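Local structure of alkaline phosphatase (Antarctic bacterium, 2W5V) at residues Thr33-Ile38 against Asn246-Ile251; Phe192-Thr197 against Gly212-Asp217. The protein probably hydrolyses phosphate monoesters at alkaline pH, as in the alkaline phosphatase family, using bound zinc and magnesium ions. The protein carries 1 engineered substitution. One frame throughout, in Å; residues are numbered along the deposited sequence.

Contact 1: residues Thr33-Ile38 against Asn246-Ile251; sequences TPKNVI and NSAFFI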
loop_
_atom_site.group_PDB
_atom_site.type_symbol
_atom_site.label_atom_id
_atom_site.label_comp_id
_atom_site.label_asym_id
_atom_site.label_seq_id
_atom_site.Cartn_x
_atom_site.Cartn_y
_atom_site.Cartn_z
ATOM N N THR B 33 -5.750 -23.296 -12.098
ATOM C CA THR B 33 -5.756 -23.900 -10.773
ATOM C C THR B 33 -4.344 -24.272 -10.327
ATOM O O THR B 33 -3.690 -25.094 -10.963
ATOM C CB THR B 33 -6.638 -25.156 -10.776
ATOM O OG1 THR B 33 -7.966 -24.788 -11.170
ATOM C CG2 THR B 33 -6.680 -25.794 -9.387
ATOM N N PRO B 34 -3.865 -23.664 -9.230
ATOM C CA PRO B 34 -2.524 -24.007 -8.743
ATOM C C PRO B 34 -2.519 -25.380 -8.095
ATOM O O PRO B 34 -3.476 -25.725 -7.402
ATOM C CB PRO B 34 -2.252 -22.961 -7.654
ATOM C CG PRO B 34 -3.547 -22.243 -7.415
ATOM C CD PRO B 34 -4.610 -22.813 -8.290
ATOM N N LYS B 35 -1.456 -26.142 -8.311
ATOM C CA LYS B 35 -1.271 -27.409 -7.612
ATOM C C LYS B 35 -0.689 -27.166 -6.224
ATOM O O LYS B 35 -1.103 -27.787 -5.240
ATOM C CB LYS B 35 -0.340 -28.311 -8.417
ATOM C CG LYS B 35 0.119 -29.575 -7.688
ATOM C CD LYS B 35 1.009 -30.426 -8.598
ATOM C CE LYS B 35 1.404 -31.736 -7.939
ATOM N NZ LYS B 35 2.046 -32.677 -8.900
ATOM N N ASN B 36 0.266 -26.245 -6.156
ATOM C CA ASN B 36 0.966 -25.907 -4.922
ATOM C C ASN B 36 0.696 -24.473 -4.490
ATOM O O ASN B 36 0.397 -23.611 -5.315
ATOM C CB ASN B 36 2.474 -26.065 -5.121
ATOM C CG ASN B 36 2.847 -27.383 -5.761
ATOM O OD1 ASN B 36 2.528 -28.446 -5.239
ATOM N ND2 ASN B 36 3.546 -27.320 -6.891
ATOM N N VAL B 37 0.838 -24.216 -3.195
ATOM C CA VAL B 37 0.685 -22.872 -2.660
ATOM C C VAL B 37 1.816 -22.578 -1.673
ATOM O O VAL B 37 2.119 -23.392 -0.800
ATOM C CB VAL B 37 -0.647 -22.715 -1.922
ATOM C CG1 VAL B 37 -0.758 -21.312 -1.341
ATOM C CG2 VAL B 37 -1.810 -22.996 -2.853
ATOM N N ILE B 38 2.460 -21.430 -1.840
ATOM C CA ILE B 38 3.429 -20.948 -0.869
ATOM C C ILE B 38 2.927 -19.614 -0.330
ATOM O O ILE B 38 2.713 -18.674 -1.091
ATOM C CB ILE B 38 4.811 -20.754 -1.503
ATOM C CG1 ILE B 38 5.324 -22.081 -2.085
ATOM C CG2 ILE B 38 5.778 -20.186 -0.474
ATOM C CD1 ILE B 38 6.515 -21.920 -3.017
ATOM N N ASN B 246 6.132 -36.413 -6.490
ATOM C CA ASN B 246 5.209 -35.627 -7.300
ATOM C C ASN B 246 4.002 -35.133 -6.506
ATOM O O ASN B 246 2.924 -34.910 -7.059
ATOM C CB ASN B 246 4.742 -36.439 -8.512
ATOM C CG ASN B 246 4.347 -35.561 -9.681
ATOM O OD1 ASN B 246 5.011 -34.567 -9.978
ATOM N ND2 ASN B 246 3.263 -35.925 -10.358
ATOM N N SER B 247 4.196 -34.966 -5.204
ATOM C CA SER B 247 3.122 -34.571 -4.305
ATOM C C SER B 247 2.864 -33.070 -4.397
ATOM O O SER B 247 3.780 -32.294 -4.624
ATOM C CB SER B 247 3.499 -34.949 -2.873
ATOM O OG SER B 247 2.521 -34.504 -1.956
ATOM N N ALA B 248 1.617 -32.659 -4.223
ATOM C CA ALA B 248 1.321 -31.236 -4.112
ATOM C C ALA B 248 1.651 -30.782 -2.690
ATOM O O ALA B 248 1.708 -31.600 -1.773
ATOM C CB ALA B 248 -0.128 -30.973 -4.430
ATOM N N PHE B 249 1.866 -29.487 -2.500
ATOM C CA PHE B 249 2.249 -29.000 -1.184
ATOM C C PHE B 249 1.693 -27.626 -0.846
ATOM O O PHE B 249 1.343 -26.841 -1.725
ATOM C CB PHE B 249 3.777 -29.012 -1.027
ATOM C CG PHE B 249 4.508 -28.056 -1.955
ATOM C CD1 PHE B 249 4.625 -26.707 -1.632
ATOM C CD2 PHE B 249 5.104 -28.516 -3.127
ATOM C CE1 PHE B 249 5.305 -25.825 -2.467
ATOM C CE2 PHE B 249 5.796 -27.642 -3.968
ATOM C CZ PHE B 249 5.892 -26.296 -3.637
ATOM N N PHE B 250 1.602 -27.363 0.450
ATOM C CA PHE B 250 1.315 -26.045 0.974
ATOM C C PHE B 250 2.415 -25.689 1.976
ATOM O O PHE B 250 2.748 -26.497 2.840
ATOM C CB PHE B 250 -0.047 -26.032 1.681
ATOM C CG PHE B 250 -0.306 -24.766 2.439
ATOM C CD1 PHE B 250 -0.889 -23.671 1.814
ATOM C CD2 PHE B 250 0.075 -24.653 3.765
ATOM C CE1 PHE B 250 -1.105 -22.499 2.502
ATOM C CE2 PHE B 250 -0.138 -23.487 4.469
ATOM C CZ PHE B 250 -0.729 -22.401 3.836
ATOM N N ILE B 251 2.984 -24.493 1.855
ATOM C CA ILE B 251 4.014 -24.014 2.786
ATOM C C ILE B 251 3.667 -22.612 3.257
ATOM O O ILE B 251 3.235 -21.779 2.457
ATOM C CB ILE B 251 5.407 -23.957 2.099
ATOM C CG1 ILE B 251 5.896 -25.359 1.754
ATOM C CG2 ILE B 251 6.432 -23.243 2.970
ATOM C CD1 ILE B 251 7.036 -25.366 0.731
HETATM O O HOH W 1 4.523 -30.339 -6.453
#
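The ring of Phe-249 carries Asn-36 on one face and Ile-38 at its edge. Asn-36 CB sits over the ring centre, 3.8 Å from the centroid, a CH-pi contact. The amide of Asn-36 stacks on the same ring, with planes 10° apart. Ile-38 CG1 meets Phe-249 CE1 at 3.8 Å, in the ring plane. With Phe-249 CG between its own backbone N and carbonyl carbon (chi1 65°), the ring stands over Asn-36. An alanine at Phe-249 would probably leave the Asn-36 amide without its stacking surface and open a gap beside Ile-38 CG1. Two parallel-strand bonds join the backbones: Val-37 N to Phe-249 O, and Ile-251 N to Val-37 O. On the sheet face shared by Val-37 and Phe-250, Val-37 CB touches Phe-250 CD1. At the loop end, the extended Lys-35 chain passes Ala-248 CB, and NZ reaches Asn-246 O at 3.0 Å from above the carbonyl plane. Asn-36 OD1 accepts a hydrogen bond from Phe-249 N at 3.0 Å, and a water links OD1 to Ser-247 O. Asn-36 ND2 bonds Thr-294 OG1 in the strand beyond. The buried amide is gripped at both its oxygen and its nitrogen, which fixes its rotation in the middle of the sheet.

Contact 2: residues Phe192-Thr197 against Gly212-Asp217; sequences FTINTT and GFLLAD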
loop_
_atom_site.group_PDB
_atom_site.type_symbol
_atom_site.label_atom_id
_atom_site.label_comp_id
_atom_site.label_asym_id
_atom_site.label_seq_id
_atom_site.Cartn_x
_atom_site.Cartn_y
_atom_site.Cartn_z
ATOM N N PHE B 192 8.258 -37.996 13.229
ATOM C CA PHE B 192 9.152 -36.880 12.936
ATOM C C PHE B 192 10.617 -37.239 13.122
ATOM O O PHE B 192 11.022 -37.689 14.191
ATOM C CB PHE B 192 8.818 -35.669 13.802
ATOM C CG PHE B 192 7.725 -34.818 13.247
ATOM C CD1 PHE B 192 6.420 -34.981 13.678
ATOM C CD2 PHE B 192 7.999 -33.861 12.285
ATOM C CE1 PHE B 192 5.408 -34.192 13.165
ATOM C CE2 PHE B 192 6.994 -33.078 11.768
ATOM C CZ PHE B 192 5.700 -33.243 12.208
ATOM N N THR B 193 11.408 -37.045 12.071
ATOM C CA THR B 193 12.850 -37.011 12.222
ATOM C C THR B 193 13.196 -35.588 12.637
ATOM O O THR B 193 12.767 -34.638 11.991
ATOM C CB THR B 193 13.571 -37.376 10.913
ATOM O OG1 THR B 193 13.281 -38.743 10.577
ATOM C CG2 THR B 193 15.075 -37.210 11.069
ATOM N N ILE B 194 13.946 -35.437 13.724
ATOM C CA ILE B 194 14.240 -34.107 14.252
ATOM C C ILE B 194 15.734 -33.805 14.224
ATOM O O ILE B 194 16.539 -34.601 14.684
ATOM C CB ILE B 194 13.745 -33.956 15.706
ATOM C CG1 ILE B 194 12.236 -34.184 15.795
ATOM C CG2 ILE B 194 14.137 -32.593 16.274
ATOM C CD1 ILE B 194 11.414 -33.173 15.034
ATOM N N ASN B 195 16.090 -32.645 13.692
ATOM C CA ASN B 195 17.464 -32.174 13.722
ATOM C C ASN B 195 17.520 -30.888 14.534
ATOM O O ASN B 195 16.746 -29.956 14.295
ATOM C CB ASN B 195 17.979 -31.957 12.295
ATOM C CG ASN B 195 19.434 -31.527 12.248
ATOM O OD1 ASN B 195 19.868 -30.676 13.023
ATOM N ND2 ASN B 195 20.194 -32.108 11.321
ATOM N N THR B 196 18.421 -30.839 15.508
ATOM C CA THR B 196 18.552 -29.651 16.336
ATOM C C THR B 196 19.933 -29.043 16.199
ATOM O O THR B 196 20.326 -28.211 17.011
ATOM C CB THR B 196 18.300 -29.958 17.820
ATOM O OG1 THR B 196 19.330 -30.831 18.309
ATOM C CG2 THR B 196 16.951 -30.618 18.001
ATOM N N THR B 197 20.663 -29.462 15.168
ATOM C CA THR B 197 22.029 -29.004 14.956
ATOM C C THR B 197 22.118 -27.926 13.881
ATOM O O THR B 197 22.567 -26.812 14.146
ATOM C CB THR B 197 22.946 -30.167 14.566
ATOM O OG1 THR B 197 22.917 -31.161 15.597
ATOM C CG2 THR B 197 24.365 -29.677 14.383
ATOM N N GLY B 212 11.666 -32.226 11.075
ATOM C CA GLY B 212 11.557 -31.045 11.914
ATOM C C GLY B 212 12.923 -30.493 12.286
ATOM O O GLY B 212 13.809 -31.236 12.715
ATOM N N PHE B 213 13.102 -29.185 12.115
ATOM C CA PHE B 213 14.344 -28.521 12.499
ATOM C C PHE B 213 14.079 -27.537 13.639
ATOM O O PHE B 213 13.326 -26.568 13.471
ATOM C CB PHE B 213 14.941 -27.754 11.314
ATOM C CG PHE B 213 15.476 -28.632 10.214
ATOM C CD1 PHE B 213 16.795 -29.067 10.231
ATOM C CD2 PHE B 213 14.670 -28.989 9.140
ATOM C CE1 PHE B 213 17.301 -29.861 9.205
ATOM C CE2 PHE B 213 15.164 -29.785 8.113
ATOM C CZ PHE B 213 16.482 -30.221 8.144
ATOM N N LEU B 214 14.692 -27.794 14.792
ATOM C CA LEU B 214 14.596 -26.903 15.949
ATOM C C LEU B 214 15.985 -26.346 16.246
ATOM O O LEU B 214 16.745 -26.941 17.007
ATOM C CB LEU B 214 14.030 -27.658 17.167
ATOM C CG LEU B 214 12.548 -28.048 17.067
ATOM C CD1 LEU B 214 12.162 -29.067 18.140
ATOM C CD2 LEU B 214 11.648 -26.806 17.142
ATOM N N LEU B 215 16.302 -25.198 15.645
ATOM C CA LEU B 215 17.689 -24.741 15.536
ATOM C C LEU B 215 18.095 -23.635 16.511
ATOM O O LEU B 215 19.151 -23.019 16.359
ATOM C CB LEU B 215 17.977 -24.307 14.094
ATOM C CG LEU B 215 17.708 -25.388 13.047
ATOM C CD1 LEU B 215 18.016 -24.875 11.652
ATOM C CD2 LEU B 215 18.524 -26.654 13.370
ATOM N N ALA B 216 17.261 -23.394 17.512
ATOM C CA ALA B 216 17.553 -22.400 18.535
ATOM C C ALA B 216 16.689 -22.701 19.742
ATOM O O ALA B 216 15.638 -23.316 19.607
ATOM C CB ALA B 216 17.268 -20.993 18.016
ATOM N N ASP B 217 17.135 -22.279 20.921
ATOM C CA ASP B 217 16.378 -22.520 22.145
ATOM C C ASP B 217 15.094 -21.706 22.125
ATOM O O ASP B 217 14.031 -22.209 22.474
ATOM C CB ASP B 217 17.208 -22.171 23.381
ATOM C CG ASP B 217 18.400 -23.097 23.569
ATOM O OD1 ASP B 217 18.474 -24.131 22.870
ATOM O OD2 ASP B 217 19.262 -22.787 24.419
HETATM O O HOH W 2 18.816 -26.211 18.404
#
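Asn-195 lies obliquely across the ring of Phe-213, its CB 3.7 Å from Phe-213 CD1. The amide and ring planes are 32° apart, so this is no flat stack. Asn-195 CG is anti to its own backbone N (chi1 -177°), and this brings CG within 4.1 Å of Phe-213 CE1. Asn-195 OD1 turns back to its own chain and accepts a hydrogen bond from Thr-197 N at 2.6 Å, an Asx turn. Ala-198 N is a second donor to the same oxygen. Leu-199 and Thr-200, from the loop after the strand, also touch the Phe-213 side chain.

The backbones run parallel. Gly-212 N donates to Thr-193 O, Asn-195 N to Gly-212 O, and Leu-214 N to Asn-195 O. Gly-212 pairs with Ile-194, whose side chain lies on the sheet face opposite Asn-195 and Phe-213. Ile-194 CD1 lies 3.8 Å from Gly-212 CA, and a beta carbon on the glycine would run into CD1 as it is now placed. The edge of the Phe-192 ring faces Gly-212 N. Helix 183-188 covers Ile-194 through Leu-184 and Leu-187.

Past the last bridge one water joins the two segments, donating to Thr-196 O and to Leu-214 O, the latter at 2.6 Å. Leu-215 CD2 packs on the turn, 3.8 Å from Thr-197 C. Strand 192-195, helix 202-205 and strand 210-214 form a beta-alpha-beta unit. After its first strand the backbone N-H groups of Thr-197 and Ala-198 share Asn-195 OD1, which holds the turn and keeps the side chain beside Phe-213.

In the fold
Both contacts join neighbouring parallel strands of the same ten-stranded sheet, but at different places. Contact 1 lies among the middle strands and is mostly buried; contact 2 holds one of the two outermost strands, 192-195, to its neighbour and is only partly buried. Their centres are 24 Å apart and they do not touch. Contact 1 brings together segments 208 residues apart, whereas contact 2 closes a local beta-alpha-beta unit within that span. In each an asparagine side chain lies against a phenylalanine ring, stacked in contact 1 and oblique in contact 2. In contact 1 its amide oxygen bonds across to the partner strand; in contact 2 it bonds within its own chain to form a turn.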